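Local coordinates for ComZ (Thermus thermophilus, PDB 6QVI), which is a competence-associated pilin that probably acts as a DNA receptor at the pilus tip during natural transformation, at residues S130-L135 with S510-K515; Y134-I139 with Y496-K501; S211-Y216 with G267-D272. One frame throughout, in Å; residues are numbered along the deposited sequence.

Interaction 1: S130-L135 with S510-K515; sequences SNSDYL and SLRGGK
The backbones of residues 130-135 and 510-515 run antiparallel in a short, irregular pairing: Gly514 N donates to Ser132 O (2.8 Å), Gly513 N to Asp133 O (2.7 Å) and Leu135 N to Leu511 O (2.8 Å), with a single beta bridge between Tyr134 and Arg512. The Leu135 N-H lies in the plane of the Leu511 carbonyl, whereas both glycine donors stand above the planes of their acceptors. At the Ser130 end the hydroxyl prolongs the pairing, OG giving a 2.8 Å hydrogen bond nearly along the C=O axis of Lys515. Tyr134 and Arg512 lie side by side and point the same way. Arg512 CG meets the ring at Tyr134 CE1 (3.5 Å), and the bend at chi3 (-145°) brings the guanidinium against the phenol oxygen, so that Tyr134 OH sits over the centre of one of its faces, 3.6 Å from Arg512 CZ. The two planes are 58° apart, so this is no flat stack. Gly513 presents only its backbone, against which Leu135 CD2 packs at 3.7 Å from Gly513 CA. Ser132 OG rests near Arg512 CD but is hydrogen-bonded to Glu40. That bond, with Asn131 lying on Tyr36 and Arg39, sets the pairing against the end of helix 12-40, just where the chain leaves the pilin-like sheet by strand 120-130 and re-enters it by strand 517-529.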
# COMPACT_ATOMS: atom_id res chain seq x y z
N SER A 130 0.20 -17.63 -3.81
CA SER A 130 0.94 -16.39 -3.64
C SER A 130 -0.04 -15.27 -3.32
O SER A 130 -1.15 -15.25 -3.86
CB SER A 130 1.78 -16.11 -4.90
OG SER A 130 0.96 -15.82 -6.02
N ASN A 131 0.34 -14.41 -2.38
CA ASN A 131 -0.52 -13.29 -1.99
C ASN A 131 -0.19 -11.99 -2.74
O ASN A 131 0.87 -11.83 -3.35
CB ASN A 131 -0.41 -13.07 -0.48
CG ASN A 131 -1.20 -14.11 0.32
OD1 ASN A 131 -2.43 -14.04 0.42
ND2 ASN A 131 -0.48 -15.11 0.88
N SER A 132 -1.13 -11.05 -2.70
CA SER A 132 -0.87 -9.78 -3.37
C SER A 132 0.27 -9.06 -2.69
O SER A 132 1.16 -8.51 -3.36
CB SER A 132 -2.12 -8.89 -3.42
OG SER A 132 -3.02 -9.32 -4.43
N ASP A 133 0.26 -9.07 -1.36
CA ASP A 133 1.19 -8.32 -0.52
C ASP A 133 1.18 -6.84 -0.90
O ASP A 133 2.11 -6.29 -1.51
CB ASP A 133 2.60 -8.93 -0.59
CG ASP A 133 3.59 -8.22 0.34
OD1 ASP A 133 3.13 -7.48 1.25
OD2 ASP A 133 4.82 -8.42 0.18
N TYR A 134 0.07 -6.20 -0.52
CA TYR A 134 -0.08 -4.77 -0.75
C TYR A 134 1.08 -4.05 -0.10
O TYR A 134 1.23 -4.05 1.13
CB TYR A 134 -1.42 -4.30 -0.16
CG TYR A 134 -2.65 -4.64 -1.02
CD1 TYR A 134 -2.80 -4.08 -2.30
CD2 TYR A 134 -3.60 -5.58 -0.60
CE1 TYR A 134 -3.90 -4.38 -3.09
CE2 TYR A 134 -4.71 -5.89 -1.40
CZ TYR A 134 -4.85 -5.29 -2.65
OH TYR A 134 -5.93 -5.58 -3.47
N LEU A 135 1.89 -3.38 -0.92
CA LEU A 135 3.10 -2.73 -0.43
C LEU A 135 2.77 -1.63 0.56
O LEU A 135 1.80 -0.87 0.38
CB LEU A 135 3.91 -2.17 -1.60
CG LEU A 135 4.40 -3.28 -2.52
CD1 LEU A 135 5.45 -2.77 -3.48
CD2 LEU A 135 4.97 -4.44 -1.67
N SER A 510 -2.96 1.34 -5.76
CA SER A 510 -2.80 0.32 -4.71
C SER A 510 -1.74 -0.69 -5.18
O SER A 510 -2.06 -1.71 -5.80
CB SER A 510 -4.16 -0.34 -4.34
OG SER A 510 -4.42 -1.49 -5.13
N LEU A 511 -0.49 -0.41 -4.83
CA LEU A 511 0.67 -1.16 -5.32
C LEU A 511 0.79 -2.51 -4.62
O LEU A 511 0.83 -2.58 -3.38
CB LEU A 511 1.93 -0.34 -5.06
CG LEU A 511 1.90 1.11 -5.57
CD1 LEU A 511 3.18 1.92 -5.26
CD2 LEU A 511 1.72 1.05 -7.10
N ARG A 512 0.95 -3.57 -5.43
CA ARG A 512 0.99 -4.95 -4.94
C ARG A 512 2.38 -5.54 -5.15
O ARG A 512 2.99 -5.34 -6.21
CB ARG A 512 -0.02 -5.84 -5.68
CG ARG A 512 -1.50 -5.60 -5.36
CD ARG A 512 -2.44 -6.45 -6.25
NE ARG A 512 -3.68 -5.72 -6.56
CZ ARG A 512 -4.85 -6.28 -6.86
NH1 ARG A 512 -4.99 -7.60 -6.89
NH2 ARG A 512 -5.91 -5.50 -7.12
N GLY A 513 2.83 -6.31 -4.15
CA GLY A 513 4.12 -6.99 -4.26
C GLY A 513 4.13 -8.09 -5.31
O GLY A 513 5.09 -8.23 -6.08
N GLY A 514 3.05 -8.87 -5.39
CA GLY A 514 2.97 -9.92 -6.39
C GLY A 514 1.52 -10.15 -6.75
O GLY A 514 0.62 -9.55 -6.17
N LYS A 515 1.30 -11.06 -7.72
CA LYS A 515 -0.03 -11.40 -8.21
C LYS A 515 -0.71 -12.42 -7.29
O LYS A 515 -0.05 -13.29 -6.74
CB LYS A 515 0.04 -11.95 -9.64
CG LYS A 515 -0.52 -10.95 -10.67
CD LYS A 515 -0.28 -11.37 -12.11
CE LYS A 515 -1.37 -10.80 -13.03
NZ LYS A 515 -1.47 -11.52 -14.33

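Interaction 2: Y134-I139 with Y496-K501; sequences YLEQAI and YIRIPK
Residues 134-139 lead the chain into the beta-solenoid domain and residues 496-501 lead it out, and the two linkers pass each other in roughly opposite directions, 153° apart. The Tyr496 ring lies between them. Its CG is anti to the backbone N (chi1 171°), which lays the ring along Glu136, Gln137 and Ala138. Gln137 O stands over one face, 3.7 Å from Tyr496 CD2 and offset toward the rim, while the backbone N of Arg498 lies over the opposite face. At the base of the ring Ala138 CB touches Tyr496 CB (3.6 Å). At its far end the hydroxyl comes against the aliphatic part of Glu136, whose side chain crosses the tyrosine at about a right angle, with CB 3.4 Å from Tyr496 CE1. The closeness is consistent with the fold: strand 491-496 pairs in parallel with strand 153-157 in the solenoid wall, and Ala138 is hydrogen-bonded through its backbone to Val470 of strand 469-472. Beyond the ring, the extended Glu136 chain meets Arg498, which reaches back by bending at chi3. Glu136 OE2 accepts from Arg498 NE (2.7 Å) and, weakly, from NH2 (2.8 Å), forming a salt bridge. OE2 lies at the guanidinium edge, in its plane, while the carboxylate plane is turned 68° from it; NE meets OE2 from above the carboxylate plane, and Glu136 OE1 also lies 2.8 Å from Arg498 NH2. Lys501 makes a looser approach, its CE 4.2 Å from Tyr134 OH.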
# COMPACT_ATOMS: atom_id res chain seq x y z
N TYR A 134 0.07 -6.20 -0.52
CA TYR A 134 -0.08 -4.77 -0.75
C TYR A 134 1.08 -4.05 -0.10
O TYR A 134 1.23 -4.05 1.13
CB TYR A 134 -1.42 -4.30 -0.16
CG TYR A 134 -2.65 -4.64 -1.02
CD1 TYR A 134 -2.80 -4.08 -2.30
CD2 TYR A 134 -3.60 -5.58 -0.60
CE1 TYR A 134 -3.90 -4.38 -3.09
CE2 TYR A 134 -4.71 -5.89 -1.40
CZ TYR A 134 -4.85 -5.29 -2.65
OH TYR A 134 -5.93 -5.58 -3.47
N LEU A 135 1.89 -3.38 -0.92
CA LEU A 135 3.10 -2.73 -0.43
C LEU A 135 2.77 -1.63 0.56
O LEU A 135 1.80 -0.87 0.38
CB LEU A 135 3.91 -2.17 -1.60
CG LEU A 135 4.40 -3.28 -2.52
CD1 LEU A 135 5.45 -2.77 -3.48
CD2 LEU A 135 4.97 -4.44 -1.67
N GLU A 136 3.58 -1.57 1.62
CA GLU A 136 3.36 -0.61 2.69
C GLU A 136 4.67 0.10 2.99
O GLU A 136 5.55 -0.47 3.65
CB GLU A 136 2.79 -1.28 3.94
CG GLU A 136 1.38 -1.77 3.72
CD GLU A 136 0.71 -2.18 5.01
OE1 GLU A 136 1.39 -2.16 6.06
OE2 GLU A 136 -0.51 -2.49 4.97
N GLN A 137 4.81 1.32 2.48
CA GLN A 137 6.04 2.07 2.67
C GLN A 137 5.71 3.55 2.81
O GLN A 137 4.69 4.04 2.29
CB GLN A 137 7.01 1.79 1.51
CG GLN A 137 6.44 2.25 0.16
CD GLN A 137 5.50 1.25 -0.48
OE1 GLN A 137 5.83 0.08 -0.64
NE2 GLN A 137 4.29 1.69 -0.79
N ALA A 138 6.58 4.29 3.49
CA ALA A 138 6.35 5.72 3.57
C ALA A 138 6.68 6.40 2.27
O ALA A 138 6.04 7.40 1.92
CB ALA A 138 7.18 6.36 4.69
N ILE A 139 7.66 5.89 1.57
CA ILE A 139 8.06 6.51 0.35
C ILE A 139 8.32 5.52 -0.71
O ILE A 139 9.15 4.70 -0.56
CB ILE A 139 9.39 7.19 0.53
CG1 ILE A 139 9.25 8.43 1.36
CG2 ILE A 139 9.99 7.58 -0.78
CD1 ILE A 139 10.57 9.11 1.57
N TYR A 496 4.74 7.02 7.86
CA TYR A 496 3.81 6.17 7.14
C TYR A 496 2.66 5.80 8.06
O TYR A 496 2.87 5.23 9.13
CB TYR A 496 4.52 4.94 6.61
CG TYR A 496 3.54 3.93 6.06
CD1 TYR A 496 3.74 2.58 6.25
CD2 TYR A 496 2.47 4.32 5.26
CE1 TYR A 496 2.87 1.66 5.74
CE2 TYR A 496 1.58 3.39 4.74
CZ TYR A 496 1.79 2.07 4.98
OH TYR A 496 0.92 1.14 4.47
N ILE A 497 1.45 6.11 7.63
CA ILE A 497 0.25 5.73 8.35
C ILE A 497 -0.60 4.89 7.40
O ILE A 497 -1.16 5.40 6.43
CB ILE A 497 -0.53 6.95 8.84
CG1 ILE A 497 0.30 7.75 9.81
CG2 ILE A 497 -1.83 6.53 9.50
CD1 ILE A 497 -0.47 8.91 10.45
N ARG A 498 -0.74 3.61 7.73
CA ARG A 498 -1.53 2.72 6.91
C ARG A 498 -2.96 3.22 6.84
O ARG A 498 -3.52 3.68 7.83
CB ARG A 498 -1.49 1.31 7.50
CG ARG A 498 -2.65 0.40 7.17
CD ARG A 498 -2.58 -0.92 7.98
NE ARG A 498 -1.71 -1.92 7.37
CZ ARG A 498 -1.16 -2.94 8.03
NH1 ARG A 498 -1.38 -3.10 9.33
NH2 ARG A 498 -0.38 -3.80 7.39
N ILE A 499 -3.54 3.19 5.65
CA ILE A 499 -4.95 3.50 5.45
C ILE A 499 -5.66 2.22 5.07
O ILE A 499 -5.28 1.58 4.07
CB ILE A 499 -5.17 4.62 4.41
CG1 ILE A 499 -4.19 5.77 4.65
CG2 ILE A 499 -6.58 5.15 4.48
CD1 ILE A 499 -4.41 6.96 3.70
N PRO A 500 -6.66 1.77 5.84
CA PRO A 500 -7.35 0.50 5.55
C PRO A 500 -7.97 0.49 4.16
O PRO A 500 -8.42 1.53 3.66
CB PRO A 500 -8.42 0.42 6.65
CG PRO A 500 -8.53 1.82 7.22
CD PRO A 500 -7.17 2.43 7.06
N LYS A 501 -7.97 -0.69 3.51
CA LYS A 501 -8.29 -0.72 2.09
C LYS A 501 -9.68 -0.11 1.84
O LYS A 501 -9.86 0.65 0.89
CB LYS A 501 -8.25 -2.16 1.55
CG LYS A 501 -8.77 -2.29 0.10
CD LYS A 501 -7.61 -2.25 -0.92
CE LYS A 501 -8.11 -2.13 -2.37
NZ LYS A 501 -8.61 -0.73 -2.64

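Interaction 3: S211-Y216 with G267-D272; sequences SLRVQY and GFDLSD
Two meetings carry this contact: Gln215 CA and CB over the Phe268 ring, and the Arg213-Asp269 ion pair. Phe268 CG is anti to the backbone N (chi1 -179°), which turns one face of the ring to Gln215: Gln215 CB makes a CH-pi contact over it, 3.6 Å from the ring centroid, and Gln215 CA stands 3.3 Å from Phe268 CD1. The extended glutamine chain carries the amide onward in a plane 6° from that of the ring. The Arg213 and Asp269 side chains cross at about a right angle, yet their guanidinium and carboxylate planes are only 15° apart. Arg213 NH1 is 2.6 Å from Asp269 OD2 in a salt bridge and gives a hydrogen bond to the syn lone pair of OD1 (2.9 Å), so one nitrogen faces both oxygens. Leu270 CD2 flanks the same nitrogen, 3.7 Å from Arg213 NH1. An alanine in place of Phe268 would remove the ring that Gln215 packs on, which is likely to loosen the loop against the strand. Strand 212-214 lies between the parallel strands 160-162 and 237-239, and the loop leaves strand 265-266 to fold back over them, consistent with a loop packed on a beta-solenoid wall.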
# COMPACT_ATOMS: atom_id res chain seq x y z
N SER A 211 10.53 -1.79 5.48
CA SER A 211 11.54 -2.56 4.78
C SER A 211 12.18 -1.63 3.77
O SER A 211 11.60 -0.61 3.39
CB SER A 211 10.98 -3.82 4.08
OG SER A 211 9.74 -3.55 3.46
N LEU A 212 13.37 -1.99 3.32
CA LEU A 212 14.05 -1.27 2.25
C LEU A 212 14.15 -2.18 1.04
O LEU A 212 14.90 -3.15 1.06
CB LEU A 212 15.44 -0.82 2.71
CG LEU A 212 16.33 -0.01 1.77
CD1 LEU A 212 15.52 0.92 0.99
CD2 LEU A 212 17.42 0.74 2.54
N ARG A 213 13.45 -1.83 -0.02
CA ARG A 213 13.49 -2.61 -1.25
C ARG A 213 13.96 -1.72 -2.39
O ARG A 213 13.44 -0.62 -2.58
CB ARG A 213 12.13 -3.23 -1.59
CG ARG A 213 11.62 -4.26 -0.58
CD ARG A 213 10.44 -5.09 -1.12
NE ARG A 213 9.34 -5.13 -0.16
CZ ARG A 213 8.85 -6.24 0.37
NH1 ARG A 213 9.36 -7.42 0.04
NH2 ARG A 213 7.84 -6.18 1.23
N VAL A 214 14.87 -2.24 -3.17
CA VAL A 214 15.34 -1.54 -4.30
C VAL A 214 15.39 -2.54 -5.40
O VAL A 214 16.22 -3.38 -5.41
CB VAL A 214 16.74 -1.04 -4.08
CG1 VAL A 214 17.33 -0.63 -5.39
CG2 VAL A 214 16.72 0.11 -3.13
N GLN A 215 14.48 -2.43 -6.34
CA GLN A 215 14.45 -3.37 -7.42
C GLN A 215 15.60 -3.33 -8.37
O GLN A 215 16.05 -4.36 -8.79
CB GLN A 215 13.17 -3.25 -8.19
CG GLN A 215 13.28 -3.93 -9.52
CD GLN A 215 11.99 -3.92 -10.28
OE1 GLN A 215 11.11 -3.14 -10.00
NE2 GLN A 215 11.88 -4.78 -11.26
N TYR A 216 16.07 -2.17 -8.75
CA TYR A 216 17.20 -2.12 -9.66
C TYR A 216 18.27 -1.22 -9.13
O TYR A 216 18.06 -0.06 -8.98
CB TYR A 216 16.80 -1.57 -11.02
CG TYR A 216 15.91 -2.46 -11.83
CD1 TYR A 216 16.32 -3.69 -12.26
CD2 TYR A 216 14.67 -2.04 -12.20
CE1 TYR A 216 15.50 -4.48 -13.00
CE2 TYR A 216 13.85 -2.83 -12.94
CZ TYR A 216 14.27 -4.05 -13.33
OH TYR A 216 13.44 -4.83 -14.07
N GLY A 267 18.79 -9.91 -2.01
CA GLY A 267 18.45 -9.16 -3.20
C GLY A 267 16.99 -8.79 -3.18
O GLY A 267 16.28 -9.01 -2.21
N PHE A 268 16.56 -8.16 -4.26
CA PHE A 268 15.16 -7.76 -4.39
C PHE A 268 14.31 -9.01 -4.31
O PHE A 268 14.55 -9.99 -5.04
CB PHE A 268 14.96 -7.02 -5.71
CG PHE A 268 13.55 -6.53 -5.94
CD1 PHE A 268 13.03 -5.42 -5.26
CD2 PHE A 268 12.76 -7.16 -6.88
CE1 PHE A 268 11.74 -4.97 -5.55
CE2 PHE A 268 11.47 -6.73 -7.14
CZ PHE A 268 10.95 -5.65 -6.48
N ASP A 269 13.37 -9.01 -3.37
CA ASP A 269 12.61 -10.20 -2.97
C ASP A 269 11.19 -10.24 -3.54
O ASP A 269 10.26 -10.62 -2.84
CB ASP A 269 12.56 -10.27 -1.46
CG ASP A 269 11.71 -9.18 -0.89
OD1 ASP A 269 11.75 -8.04 -1.42
OD2 ASP A 269 11.02 -9.46 0.10
N LEU A 270 10.97 -9.84 -4.79
CA LEU A 270 9.61 -9.84 -5.30
C LEU A 270 9.57 -10.32 -6.73
O LEU A 270 10.37 -9.91 -7.57
CB LEU A 270 8.98 -8.45 -5.24
CG LEU A 270 8.63 -7.75 -3.93
CD1 LEU A 270 8.06 -6.30 -4.18
CD2 LEU A 270 7.70 -8.58 -3.09
N SER A 271 8.62 -11.20 -7.00
CA SER A 271 8.22 -11.56 -8.34
C SER A 271 6.99 -10.71 -8.67
O SER A 271 6.25 -10.31 -7.77
CB SER A 271 7.91 -13.05 -8.45
OG SER A 271 7.35 -13.54 -7.24
N ASP A 272 6.84 -10.38 -9.95
CA ASP A 272 5.78 -9.50 -10.41
C ASP A 272 5.76 -8.21 -9.59
O ASP A 272 4.75 -7.88 -8.95
CB ASP A 272 4.43 -10.20 -10.34
CG ASP A 272 4.45 -11.58 -10.99
OD1 ASP A 272 3.41 -12.28 -10.95
OD2 ASP A 272 5.52 -11.97 -11.51

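Overall arrangement
From the N terminus the chain runs through helix 12-40 and the pilin-like sheet to strand 120-130. The linker that follows carries two contacts in succession, sharing Tyr134 and Leu135: interaction 1 closes the longest loop with residues 510-515, and interaction 2, starting from the same stretch, closes a slightly shorter loop with residues 496-501. Both loops enclose the beta-solenoid domain, so the two contacts fasten its entry to its exit at the junction with the pilin-like domain. Interaction 3 closes a short loop inside both and crosses neither. Its loop reaches interaction 1 by packing, Asp272 against Lys515 and Leu270 against Gly513, whereas interaction 2 does not touch it.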